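Transcription termination factor NusA (Planctomyces limnophilus, PDB 4MTN) probably takes part in both termination and antitermination of transcription, binding the core RNA polymerase and the nascent RNA. Local coordinates at residues L35-K40 against G74-R79; I197-R202 against S303-W308; T208-S213 against E243-V248; V327-I332 against L349-L354; E337-G342 against M363-L368. All coordinates share one frame; numbering follows the deposited sequence.

Interaction 1 of 5, residues L35-K40 against G74-R79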
# COMPACT_ATOMS: atom_id res chain seq x y z
N LEU A 35 21.25 -2.85 -33.87
CA LEU A 35 19.89 -3.03 -34.37
C LEU A 35 19.27 -1.72 -34.84
O LEU A 35 18.66 -1.65 -35.90
CB LEU A 35 19.01 -3.67 -33.29
CG LEU A 35 17.56 -3.97 -33.64
CD1 LEU A 35 17.47 -4.72 -34.96
CD2 LEU A 35 16.90 -4.76 -32.52
N SER A 36 19.44 -0.67 -34.03
CA SER A 36 18.93 0.65 -34.38
C SER A 36 19.63 1.19 -35.63
O SER A 36 19.01 1.84 -36.46
CB SER A 36 19.11 1.62 -33.22
OG SER A 36 18.29 1.26 -32.12
N ALA A 37 20.92 0.90 -35.74
CA ALA A 37 21.70 1.30 -36.91
C ALA A 37 21.25 0.53 -38.15
O ALA A 37 21.30 1.04 -39.26
CB ALA A 37 23.18 1.09 -36.66
N ALA A 38 20.81 -0.71 -37.93
CA ALA A 38 20.32 -1.54 -39.02
C ALA A 38 18.91 -1.13 -39.44
O ALA A 38 18.56 -1.20 -40.61
CB ALA A 38 20.34 -3.01 -38.61
N ARG A 39 18.11 -0.69 -38.47
CA ARG A 39 16.76 -0.23 -38.74
C ARG A 39 16.76 1.02 -39.62
O ARG A 39 15.94 1.14 -40.53
CB ARG A 39 16.01 0.07 -37.44
CG ARG A 39 15.49 -1.16 -36.70
CD ARG A 39 14.44 -0.75 -35.67
NE ARG A 39 14.04 -1.87 -34.82
CZ ARG A 39 14.46 -2.05 -33.58
NH1 ARG A 39 15.32 -1.19 -33.03
NH2 ARG A 39 14.04 -3.09 -32.87
N LYS A 40 17.68 1.93 -39.34
CA LYS A 40 17.75 3.19 -40.08
C LYS A 40 18.21 2.96 -41.51
O LYS A 40 17.73 3.60 -42.44
CB LYS A 40 18.68 4.18 -39.38
CG LYS A 40 18.53 5.61 -39.86
CD LYS A 40 19.50 6.54 -39.14
CE LYS A 40 20.94 6.25 -39.52
NZ LYS A 40 21.88 7.22 -38.90
N GLY A 74 29.82 -3.85 -42.56
CA GLY A 74 30.99 -3.08 -42.17
C GLY A 74 30.65 -1.62 -41.94
O GLY A 74 31.20 -0.98 -41.04
N ASP A 75 29.75 -1.10 -42.76
CA ASP A 75 29.30 0.29 -42.63
C ASP A 75 28.53 0.50 -41.33
O ASP A 75 28.66 1.54 -40.69
CB ASP A 75 28.44 0.69 -43.83
CG ASP A 75 29.22 0.76 -45.12
OD1 ASP A 75 29.88 1.80 -45.37
OD2 ASP A 75 29.18 -0.21 -45.90
N ILE A 76 27.73 -0.50 -40.96
CA ILE A 76 26.94 -0.43 -39.73
C ILE A 76 27.83 -0.46 -38.49
O ILE A 76 27.66 0.35 -37.57
CB ILE A 76 25.93 -1.59 -39.65
CG1 ILE A 76 24.91 -1.49 -40.79
CG2 ILE A 76 25.22 -1.60 -38.31
CD1 ILE A 76 23.86 -2.57 -40.76
N LEU A 77 28.79 -1.38 -38.47
CA LEU A 77 29.68 -1.54 -37.32
C LEU A 77 30.60 -0.33 -37.14
O LEU A 77 31.00 -0.01 -36.02
CB LEU A 77 30.52 -2.81 -37.48
CG LEU A 77 29.75 -4.13 -37.56
CD1 LEU A 77 30.71 -5.31 -37.67
CD2 LEU A 77 28.83 -4.29 -36.36
N GLY A 78 30.92 0.34 -38.25
CA GLY A 78 31.77 1.51 -38.20
C GLY A 78 31.00 2.78 -37.93
O GLY A 78 31.58 3.83 -37.64
N ARG A 79 29.67 2.69 -38.02
CA ARG A 79 28.80 3.84 -37.79
C ARG A 79 28.37 3.90 -36.33
O ARG A 79 27.66 4.81 -35.91
CB ARG A 79 27.58 3.77 -38.72
CG ARG A 79 26.90 5.11 -38.97
CD ARG A 79 25.86 4.98 -40.08
NE ARG A 79 24.81 4.03 -39.74
CZ ARG A 79 23.80 3.71 -40.54
NH1 ARG A 79 23.70 4.27 -41.74
NH2 ARG A 79 22.89 2.83 -40.14
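Ile76 lays its two branches against successive alanines of helix 23-42: CG2 meets Ala37 CB at 3.8 Å, while CD1 reaches Ala38 CB at 4.1 Å. The torsions explain the split. CG1 stands anti to the carbonyl carbon (chi1 -64°) and carries CD1 on in an extended chain toward Ala38, whereas CG2, anti to the backbone N, is left to meet Ala37. Methyl-sized partners let the backbones come close, and the CA atoms of Ala37 and Ile76 are 6.2 Å apart.

Beside this apolar patch, toward the C-terminal ends of the two segments, lie two charged side chains. Arg79 starts with CG anti to its backbone N (chi1 -158°) and bends at chi3 (60°), which swings the guanidinium across to the backbone carbonyl of Ala37. Ala37 O lies at the edge of that group, near its plane, but the angle to NH2 is too poor for a hydrogen bond. Lys40 crosses it obliquely, placing CE over one face, 4.0 Å from Arg79 CZ. The ammonium stays to the side, with Lys40 NZ 4.4 Å from Arg79 NE, so the methylene packs although the charges would probably repel.

Within the NusA N-terminal domain, Ile76 also touches Ile34 and Phe42, so helix 70-78 lies along one side of helix 23-42, while Leu35 and Ala38 of that helix pack on strand 48-52.

Interaction 2 of 5, residues I197-R202 against S303-W308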
# COMPACT_ATOMS: atom_id res chain seq x y z
N ILE A 197 0.16 -15.16 9.46
CA ILE A 197 -0.35 -13.81 9.69
C ILE A 197 -1.52 -13.55 8.75
O ILE A 197 -1.33 -13.42 7.54
CB ILE A 197 0.73 -12.74 9.48
CG1 ILE A 197 1.93 -13.01 10.39
CG2 ILE A 197 0.17 -11.36 9.73
CD1 ILE A 197 3.12 -12.12 10.12
N ARG A 198 -2.72 -13.49 9.31
CA ARG A 198 -3.93 -13.34 8.51
C ARG A 198 -4.24 -11.90 8.12
O ARG A 198 -4.60 -11.62 6.97
CB ARG A 198 -5.12 -13.93 9.26
CG ARG A 198 -4.92 -15.38 9.66
CD ARG A 198 -4.73 -16.26 8.44
NE ARG A 198 -5.93 -16.30 7.61
CZ ARG A 198 -6.96 -17.11 7.82
NH1 ARG A 198 -6.94 -17.96 8.84
NH2 ARG A 198 -8.01 -17.08 7.01
N SER A 199 -4.08 -10.98 9.07
CA SER A 199 -4.46 -9.59 8.84
C SER A 199 -3.55 -8.62 9.60
O SER A 199 -3.04 -8.94 10.67
CB SER A 199 -5.91 -9.36 9.26
OG SER A 199 -6.32 -8.02 9.01
N LEU A 200 -3.35 -7.44 9.03
CA LEU A 200 -2.46 -6.45 9.61
C LEU A 200 -3.00 -5.03 9.46
O LEU A 200 -3.50 -4.66 8.40
CB LEU A 200 -1.07 -6.55 8.97
CG LEU A 200 0.11 -6.32 9.90
CD1 LEU A 200 0.34 -7.56 10.74
CD2 LEU A 200 1.35 -5.98 9.12
N ALA A 201 -2.90 -4.25 10.53
CA ALA A 201 -3.33 -2.86 10.52
C ALA A 201 -2.27 -1.99 11.19
O ALA A 201 -1.94 -2.20 12.36
CB ALA A 201 -4.66 -2.71 11.23
N ARG A 202 -1.74 -1.02 10.46
CA ARG A 202 -0.60 -0.26 10.96
C ARG A 202 -0.75 1.26 10.90
O ARG A 202 -1.23 1.82 9.91
CB ARG A 202 0.66 -0.65 10.19
CG ARG A 202 1.91 0.06 10.67
CD ARG A 202 3.14 -0.32 9.86
NE ARG A 202 4.36 0.12 10.53
CZ ARG A 202 5.56 0.16 9.96
NH1 ARG A 202 5.71 -0.22 8.70
NH2 ARG A 202 6.61 0.58 10.66
N SER A 303 -10.69 -1.45 12.77
CA SER A 303 -11.49 -1.42 11.55
C SER A 303 -10.70 -1.97 10.36
O SER A 303 -11.22 -2.78 9.59
CB SER A 303 -11.96 0.00 11.26
OG SER A 303 -12.82 0.47 12.29
N LYS A 304 -9.46 -1.51 10.21
CA LYS A 304 -8.58 -2.01 9.16
C LYS A 304 -8.35 -3.51 9.29
O LYS A 304 -8.36 -4.24 8.30
CB LYS A 304 -7.23 -1.29 9.19
CG LYS A 304 -7.22 0.10 8.58
CD LYS A 304 -5.81 0.45 8.10
CE LYS A 304 -5.64 1.94 7.88
NZ LYS A 304 -5.55 2.68 9.16
N LEU A 305 -8.13 -3.96 10.52
CA LEU A 305 -7.83 -5.36 10.80
C LEU A 305 -9.01 -6.27 10.44
O LEU A 305 -8.83 -7.31 9.81
CB LEU A 305 -7.46 -5.54 12.27
CG LEU A 305 -6.81 -6.87 12.65
CD1 LEU A 305 -5.41 -6.96 12.06
CD2 LEU A 305 -6.77 -7.04 14.16
N VAL A 306 -10.20 -5.86 10.85
CA VAL A 306 -11.41 -6.63 10.59
C VAL A 306 -11.85 -6.50 9.14
O VAL A 306 -12.22 -7.48 8.49
CB VAL A 306 -12.56 -6.20 11.53
CG1 VAL A 306 -13.88 -6.81 11.09
CG2 VAL A 306 -12.24 -6.59 12.97
N GLY A 307 -11.81 -5.27 8.62
CA GLY A 307 -12.23 -5.01 7.26
C GLY A 307 -13.62 -4.42 7.20
O GLY A 307 -14.23 -4.32 6.14
N TRP A 308 -14.13 -4.03 8.37
CA TRP A 308 -15.44 -3.38 8.47
C TRP A 308 -15.31 -2.02 9.14
O TRP A 308 -14.22 -1.63 9.55
CB TRP A 308 -16.42 -4.26 9.25
CG TRP A 308 -16.88 -5.48 8.51
CD1 TRP A 308 -16.10 -6.49 8.01
CD2 TRP A 308 -18.23 -5.83 8.20
NE1 TRP A 308 -16.89 -7.44 7.40
CE2 TRP A 308 -18.20 -7.06 7.50
CE3 TRP A 308 -19.47 -5.22 8.43
CZ2 TRP A 308 -19.35 -7.69 7.04
CZ3 TRP A 308 -20.62 -5.85 7.97
CH2 TRP A 308 -20.55 -7.07 7.29
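Two KH-type units probably meet here: strand 195-203, an outer strand of the three-stranded sheet of the first, receives the C-terminal turn of helix 297-306, which by the family's domain order probably belongs to the second. One hydrogen bond crosses the junction. Ser199 carries OG anti to its backbone N (chi1 -178°), and the hydroxyl donates to Leu305 O at 2.7 Å. The donor sits in the carbonyl plane on a lone pair, with a C=O...OG angle of 120°, close to the ideal direction for an sp2 oxygen. That carbonyl belongs to the last turn of the helix, which ends as Gly307 leaves helical geometry with positive phi.

The αββααβ order of elements around this sheet identifies the first unit as a type II KH fold, and Arg198 with Ser199 forms a classic beta bulge opposite Ala211 in it. Apolar packing continues along the same face. Ala201 CB lies 3.6 Å from Lys304 CB and 4.1 Å from Leu305 CB, so one small methyl lies against two consecutive helical residues. Leu305 has CG anti to the backbone N (chi1 -166°), which brings CD1 to 3.4 Å from Ser199 OG and 3.7 Å from Leu200 N. The same leucine touches Ala211 of strand 207-214 and Ala261 of helix 254-261. Arg202 turns its side chain to the other face, where it salt-bridges Glu243 and hydrogen-bonds the carbonyl of Arg173.

Interaction 3 of 5, residues T208-S213 against E243-V248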
# COMPACT_ATOMS: atom_id res chain seq x y z
N THR A 208 0.61 -1.14 15.75
CA THR A 208 0.25 -2.14 14.75
C THR A 208 -0.51 -3.31 15.37
O THR A 208 -0.03 -3.93 16.32
CB THR A 208 1.49 -2.69 14.02
OG1 THR A 208 2.20 -1.61 13.40
CG2 THR A 208 1.08 -3.69 12.96
N LYS A 209 -1.70 -3.59 14.85
CA LYS A 209 -2.47 -4.75 15.29
C LYS A 209 -2.25 -5.94 14.36
O LYS A 209 -2.41 -5.83 13.15
CB LYS A 209 -3.97 -4.41 15.36
CG LYS A 209 -4.36 -3.53 16.54
CD LYS A 209 -5.86 -3.28 16.55
CE LYS A 209 -6.28 -2.43 17.74
NZ LYS A 209 -5.97 -3.09 19.04
N VAL A 210 -1.88 -7.08 14.95
CA VAL A 210 -1.58 -8.28 14.18
C VAL A 210 -2.52 -9.43 14.52
O VAL A 210 -2.60 -9.86 15.67
CB VAL A 210 -0.13 -8.76 14.42
CG1 VAL A 210 0.21 -9.90 13.47
CG2 VAL A 210 0.84 -7.61 14.26
N ALA A 211 -3.23 -9.94 13.51
CA ALA A 211 -4.12 -11.08 13.70
C ALA A 211 -3.48 -12.35 13.13
O ALA A 211 -3.18 -12.42 11.94
CB ALA A 211 -5.46 -10.82 13.05
N VAL A 212 -3.28 -13.34 13.99
CA VAL A 212 -2.60 -14.57 13.60
C VAL A 212 -3.47 -15.81 13.81
O VAL A 212 -4.44 -15.78 14.56
CB VAL A 212 -1.28 -14.75 14.38
CG1 VAL A 212 -0.32 -13.62 14.07
CG2 VAL A 212 -1.56 -14.84 15.87
N SER A 213 -3.11 -16.90 13.13
CA SER A 213 -3.85 -18.15 13.25
C SER A 213 -2.94 -19.35 13.03
O SER A 213 -1.84 -19.22 12.51
CB SER A 213 -5.01 -18.19 12.26
OG SER A 213 -4.55 -18.39 10.94
N GLU A 243 7.55 1.41 17.95
CA GLU A 243 6.18 1.18 17.52
C GLU A 243 5.54 0.05 18.32
O GLU A 243 6.12 -1.03 18.46
CB GLU A 243 6.13 0.88 16.02
CG GLU A 243 4.75 0.56 15.47
CD GLU A 243 4.74 0.50 13.95
OE1 GLU A 243 5.73 0.92 13.33
OE2 GLU A 243 3.74 0.01 13.39
N ARG A 244 4.34 0.29 18.85
CA ARG A 244 3.64 -0.70 19.65
C ARG A 244 3.01 -1.79 18.79
O ARG A 244 2.32 -1.50 17.81
CB ARG A 244 2.56 -0.03 20.51
CG ARG A 244 3.12 0.86 21.61
CD ARG A 244 4.10 0.10 22.49
NE ARG A 244 3.50 -1.12 23.03
CZ ARG A 244 4.18 -2.07 23.65
NH1 ARG A 244 5.49 -1.96 23.80
NH2 ARG A 244 3.55 -3.15 24.11
N ILE A 245 3.24 -3.04 19.17
CA ILE A 245 2.73 -4.17 18.39
C ILE A 245 1.80 -5.06 19.22
O ILE A 245 2.22 -5.66 20.21
CB ILE A 245 3.89 -5.03 17.84
CG1 ILE A 245 4.79 -4.17 16.95
CG2 ILE A 245 3.34 -6.22 17.07
CD1 ILE A 245 5.95 -4.93 16.35
N GLU A 246 0.55 -5.14 18.79
CA GLU A 246 -0.44 -6.00 19.45
C GLU A 246 -0.75 -7.22 18.59
O GLU A 246 -1.22 -7.10 17.47
CB GLU A 246 -1.73 -5.23 19.72
CG GLU A 246 -1.54 -3.91 20.45
CD GLU A 246 -2.83 -3.12 20.55
OE1 GLU A 246 -3.90 -3.66 20.18
OE2 GLU A 246 -2.79 -1.95 20.98
N VAL A 247 -0.47 -8.41 19.13
CA VAL A 247 -0.78 -9.64 18.43
C VAL A 247 -2.05 -10.27 19.00
O VAL A 247 -2.11 -10.60 20.18
CB VAL A 247 0.37 -10.66 18.52
CG1 VAL A 247 0.01 -11.93 17.78
CG2 VAL A 247 1.65 -10.06 17.96
N VAL A 248 -3.06 -10.42 18.15
CA VAL A 248 -4.32 -11.03 18.58
C VAL A 248 -4.64 -12.27 17.75
O VAL A 248 -3.92 -12.60 16.81
CB VAL A 248 -5.48 -10.03 18.48
CG1 VAL A 248 -5.26 -8.87 19.43
CG2 VAL A 248 -5.64 -9.54 17.05
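Five backbone hydrogen bonds join strands 208-213 and 244-248 in parallel register. Thr208 N donates to Arg244 O at 2.7 Å, and Thr208 O receives Glu246 N at 2.8 Å. Val210 does the same two residues on, giving its N to Glu246 O and taking Val248 N on its own O, both at 2.6 Å. Val212 N to Val248 O, 3.0 Å, ends the series. Thr208, Val210 and Val212 thus lend their backbone groups to this edge. The first four bonds run nearly along the C=O axis of their acceptors, while the Val212 bond, with a C=O...donor angle of 156°, lies in the carbonyl plane. The strand axes cross at only -23° with a closest approach of 4.6 Å.

This pairing joins the central strand 207-214 to strand 244-249 in the mixed sheet of a type II KH domain, with helices 221-226 and 231-239 lying between the two strands in the chain. On the sheet face of Thr208, Ile245, Val210 and Val247, the CG2 methyls of Val210 and Ile245 lie side by side, 4.0 Å apart. Val212 CG2 meets Val247 CG1 at 3.8 Å, the two side chains crossing at about a right angle. Helix 231-239 packs on Ile245 and Val247.

The other face carries the charged pair. Lys209 and Glu246 run out alongside each other, and NZ bonds to OE1 on its syn lone pair, forming a salt bridge. Glu246 OE2 is engaged by Arg207, which would help hold the carboxylate in place. Leu305 of helix 297-306 packs beside them on Lys209, Ala211 and Val248.

Interaction 4 of 5, residues V327-I332 against L349-L354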
# COMPACT_ATOMS: atom_id res chain seq x y z
N VAL A 327 -37.71 9.70 14.29
CA VAL A 327 -38.35 11.01 14.22
C VAL A 327 -37.70 11.87 13.15
O VAL A 327 -38.39 12.60 12.43
CB VAL A 327 -38.28 11.74 15.58
CG1 VAL A 327 -38.99 13.08 15.51
CG2 VAL A 327 -38.88 10.88 16.68
N ALA A 328 -36.38 11.77 13.03
CA ALA A 328 -35.64 12.54 12.04
C ALA A 328 -35.98 12.11 10.62
O ALA A 328 -36.21 12.94 9.74
CB ALA A 328 -34.14 12.42 12.29
N TYR A 329 -36.02 10.80 10.40
CA TYR A 329 -36.30 10.25 9.07
C TYR A 329 -37.75 10.50 8.66
O TYR A 329 -38.06 10.59 7.47
CB TYR A 329 -36.00 8.75 9.04
CG TYR A 329 -34.53 8.42 9.05
CD1 TYR A 329 -33.57 9.37 8.73
CD2 TYR A 329 -34.09 7.14 9.38
CE1 TYR A 329 -32.23 9.07 8.73
CE2 TYR A 329 -32.74 6.83 9.39
CZ TYR A 329 -31.82 7.79 9.07
OH TYR A 329 -30.48 7.48 9.08
N SER A 330 -38.64 10.61 9.65
CA SER A 330 -40.06 10.83 9.38
C SER A 330 -40.33 12.23 8.85
O SER A 330 -41.36 12.48 8.22
CB SER A 330 -40.88 10.58 10.65
OG SER A 330 -40.71 9.25 11.11
N GLN A 331 -39.40 13.15 9.11
CA GLN A 331 -39.51 14.52 8.62
C GLN A 331 -39.50 14.56 7.09
O GLN A 331 -40.17 15.39 6.48
CB GLN A 331 -38.38 15.39 9.17
CG GLN A 331 -38.55 15.77 10.63
CD GLN A 331 -37.44 16.70 11.11
OE1 GLN A 331 -36.30 16.60 10.66
NE2 GLN A 331 -37.78 17.60 12.02
N ILE A 332 -38.73 13.66 6.50
CA ILE A 332 -38.64 13.56 5.05
C ILE A 332 -39.96 13.05 4.46
O ILE A 332 -40.42 11.96 4.81
CB ILE A 332 -37.51 12.62 4.61
CG1 ILE A 332 -36.17 13.10 5.17
CG2 ILE A 332 -37.45 12.52 3.09
CD1 ILE A 332 -35.01 12.18 4.84
N LEU A 349 -28.76 5.51 11.18
CA LEU A 349 -29.04 6.41 12.29
C LEU A 349 -29.07 7.87 11.84
O LEU A 349 -30.11 8.53 11.90
CB LEU A 349 -28.02 6.22 13.41
CG LEU A 349 -27.99 4.82 14.03
CD1 LEU A 349 -26.86 4.69 15.03
CD2 LEU A 349 -29.33 4.50 14.67
N SER A 350 -27.92 8.38 11.40
CA SER A 350 -27.82 9.76 10.96
C SER A 350 -28.28 9.92 9.51
O SER A 350 -28.63 8.94 8.85
CB SER A 350 -26.39 10.27 11.11
OG SER A 350 -25.49 9.53 10.29
N PHE A 351 -28.26 11.15 9.02
CA PHE A 351 -28.63 11.43 7.63
C PHE A 351 -27.47 11.10 6.70
O PHE A 351 -27.67 10.90 5.50
CB PHE A 351 -29.05 12.89 7.46
CG PHE A 351 -30.43 13.19 7.99
CD1 PHE A 351 -31.55 12.96 7.21
CD2 PHE A 351 -30.60 13.69 9.27
CE1 PHE A 351 -32.82 13.23 7.70
CE2 PHE A 351 -31.86 13.96 9.76
CZ PHE A 351 -32.97 13.73 8.98
N GLU A 352 -26.27 11.05 7.26
CA GLU A 352 -25.09 10.65 6.50
C GLU A 352 -25.22 9.20 6.05
O GLU A 352 -24.87 8.86 4.92
CB GLU A 352 -23.82 10.82 7.34
CG GLU A 352 -23.36 12.27 7.51
CD GLU A 352 -24.21 13.06 8.49
OE1 GLU A 352 -25.11 12.46 9.13
OE2 GLU A 352 -23.99 14.28 8.62
N ASP A 353 -25.73 8.36 6.94
CA ASP A 353 -25.90 6.94 6.66
C ASP A 353 -26.98 6.73 5.60
O ASP A 353 -26.90 5.81 4.79
CB ASP A 353 -26.25 6.17 7.93
CG ASP A 353 -25.27 6.42 9.05
OD1 ASP A 353 -24.09 6.72 8.76
OD2 ASP A 353 -25.66 6.31 10.23
N LEU A 354 -28.00 7.58 5.63
CA LEU A 354 -29.11 7.46 4.70
C LEU A 354 -28.72 7.95 3.31
O LEU A 354 -29.19 7.43 2.30
CB LEU A 354 -30.33 8.24 5.21
CG LEU A 354 -31.61 8.13 4.38
CD1 LEU A 354 -31.97 6.67 4.14
CD2 LEU A 354 -32.75 8.87 5.06
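Aromatic contacts carry most of this meeting. Tyr329 and Phe351 form a T-shaped pair in which the edge of the tyrosine is turned to the face of the phenylalanine; the centroids are 5.6 Å apart and the planes stand at 85°. Both rings leave their backbones with CG anti to the carbonyl carbon, and the side chains slide past each other in opposite directions. A CH-pi contact adds to the packing: Leu354 CD2 sits over one face of Tyr329, 4.1 Å from the ring centroid. Leu354 CG, anti to the backbone N, is what brings this branch tip to tip with the ring.

Aliphatic groups complete the packing. Ile332 CD1 arrives at the edge of Phe351, in its plane, 3.8 Å from CE1, and also meets Leu354 CD2 at 4.0 Å. Ala328 CB packs 3.7 Å from Phe351 CE2. These side chains belong to the helix-hairpin-helix domain, where helix 316-330 meets the start of helix 351-355; helix 370-399 touches Phe351 and Ile332, and Ala340 and Val344 of helix 337-345 lie on Tyr329.

One hydrogen bond crosses the contact. Tyr329 OH donates to Ser350 O at 2.4 Å, the donor standing 44° out of the carbonyl plane. The turn that presents this carbonyl is itself held within 349-354: Asp353 OD2 accepts Ser350 N at 3.3 Å from above the carboxylate plane, and Leu349 N more weakly. The other carboxylate oxygen, Asp353 OD1, makes a salt bridge with Arg278.

Interaction 5 of 5, residues E337-G342 against M363-L368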
# COMPACT_ATOMS: atom_id res chain seq x y z
N GLU A 337 -43.50 6.11 8.67
CA GLU A 337 -43.05 5.69 9.99
C GLU A 337 -42.56 4.24 9.96
O GLU A 337 -41.63 3.88 10.68
CB GLU A 337 -44.17 5.84 11.02
N GLU A 338 -43.18 3.43 9.12
CA GLU A 338 -42.80 2.03 8.97
C GLU A 338 -41.45 1.91 8.27
O GLU A 338 -40.59 1.12 8.68
CB GLU A 338 -43.86 1.26 8.19
N LEU A 339 -41.26 2.69 7.21
CA LEU A 339 -40.00 2.68 6.47
C LEU A 339 -38.87 3.30 7.29
O LEU A 339 -37.73 2.84 7.23
CB LEU A 339 -40.15 3.44 5.14
CG LEU A 339 -38.87 3.59 4.31
CD1 LEU A 339 -38.27 2.23 4.00
CD2 LEU A 339 -39.15 4.36 3.03
N ALA A 340 -39.21 4.33 8.06
CA ALA A 340 -38.24 4.98 8.94
C ALA A 340 -37.72 4.00 9.98
O ALA A 340 -36.53 3.95 10.26
CB ALA A 340 -38.86 6.20 9.60
N GLU A 341 -38.63 3.22 10.56
CA GLU A 341 -38.26 2.21 11.55
C GLU A 341 -37.45 1.08 10.91
O GLU A 341 -36.60 0.48 11.55
CB GLU A 341 -39.51 1.64 12.23
CG GLU A 341 -40.16 2.58 13.22
CD GLU A 341 -41.41 1.99 13.84
OE1 GLU A 341 -41.80 0.87 13.45
OE2 GLU A 341 -42.01 2.65 14.72
N GLY A 342 -37.73 0.81 9.63
CA GLY A 342 -37.01 -0.21 8.90
C GLY A 342 -35.55 0.17 8.69
O GLY A 342 -34.66 -0.67 8.81
N MSE A 363 -35.17 0.96 -2.51
CA MSE A 363 -36.37 0.72 -3.30
C MSE A 363 -37.12 -0.52 -2.81
O MSE A 363 -38.35 -0.52 -2.74
CB MSE A 363 -36.02 0.56 -4.78
CG MSE A 363 -35.53 1.83 -5.44
SE MSE A 363 -34.95 1.52 -7.27
CE MSE A 363 -36.67 1.05 -8.06
N GLU A 364 -36.37 -1.57 -2.48
CA GLU A 364 -36.97 -2.82 -2.05
C GLU A 364 -37.60 -2.69 -0.67
O GLU A 364 -38.70 -3.20 -0.43
CB GLU A 364 -35.92 -3.94 -2.04
N MSE A 365 -36.91 -2.00 0.23
CA MSE A 365 -37.35 -1.88 1.62
C MSE A 365 -38.64 -1.07 1.75
O MSE A 365 -39.50 -1.41 2.56
CB MSE A 365 -36.25 -1.24 2.46
CG MSE A 365 -36.48 -1.34 3.96
SE MSE A 365 -35.15 -0.34 4.98
CE MSE A 365 -33.55 -0.93 4.05
N GLY A 366 -38.76 -0.01 0.97
CA GLY A 366 -39.92 0.86 1.06
C GLY A 366 -40.89 0.73 -0.10
O GLY A 366 -41.84 1.52 -0.20
N SER A 367 -40.66 -0.25 -0.97
CA SER A 367 -41.47 -0.45 -2.17
C SER A 367 -41.54 0.84 -2.99
O SER A 367 -42.62 1.30 -3.36
CB SER A 367 -42.87 -0.93 -1.82
OG SER A 367 -42.82 -2.16 -1.10
N LEU A 368 -40.38 1.43 -3.25
CA LEU A 368 -40.30 2.74 -3.89
C LEU A 368 -39.74 2.66 -5.30
O LEU A 368 -38.95 1.77 -5.62
CB LEU A 368 -39.45 3.69 -3.05
CG LEU A 368 -39.87 3.87 -1.59
CD1 LEU A 368 -38.81 4.65 -0.83
CD2 LEU A 368 -41.22 4.56 -1.50
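With CG anti to the backbone N (chi1 176°) and chi2 at 57°, Leu339 sends its forked end across to the last turn of helix 359-366. CD1 comes down on the bare backbone of Gly366, 3.6 Å from its CA, and lies 4.0 Å from Met365 CG. CD2 takes the other direction and meets Leu368 CD1 tip to tip at 3.9 Å. One leucine therefore spans three residues around the helix end.

Met365, present as selenomethionine, also starts anti to its backbone N, then bends at chi3 (-46°). This carries SE over the backbone of Gly342, 3.8 Å from its carbonyl carbon. No hydrogen bond crosses between the segments, so the evidence is for van der Waals packing alone.

The chain reversal beyond the helix helps place Leu368: Ser367 adopts positive phi, and Leu368 N returns to Met363 O at 2.9 Å, a 6-to-1 bond. Leu368 further touches Ile376 of helix 370-399. Side chains of one short helix thus pack on the C-terminal end of another, within the helical bundle of the helix-hairpin-helix domain to which both segments belong.

In the fold
Interactions 2 and 3 share one sheet, their centres 9 Å apart. Strands 195-203 and 207-214 are neighbours there, joined by Ala201 O to Lys209 N (2.9 Å, a probable hydrogen bond), and Arg202 NH2 bridges to Glu243 OE1 at 2.8 Å; along the chain interaction 3 is nested within the loop that interaction 2 closes. Interactions 4 and 5 interlock instead, their segments alternating in sequence, with centres 12 Å apart and Tyr329 CB 3.9 Å from Ala340 CB. The nearest atoms of interactions 2 and 4 are about 12 Å apart. Interaction 1 stands alone, its centre 58 Å from that of interaction 2 and 76 Å from that of interaction 5, in keeping with an elongated multidomain chain.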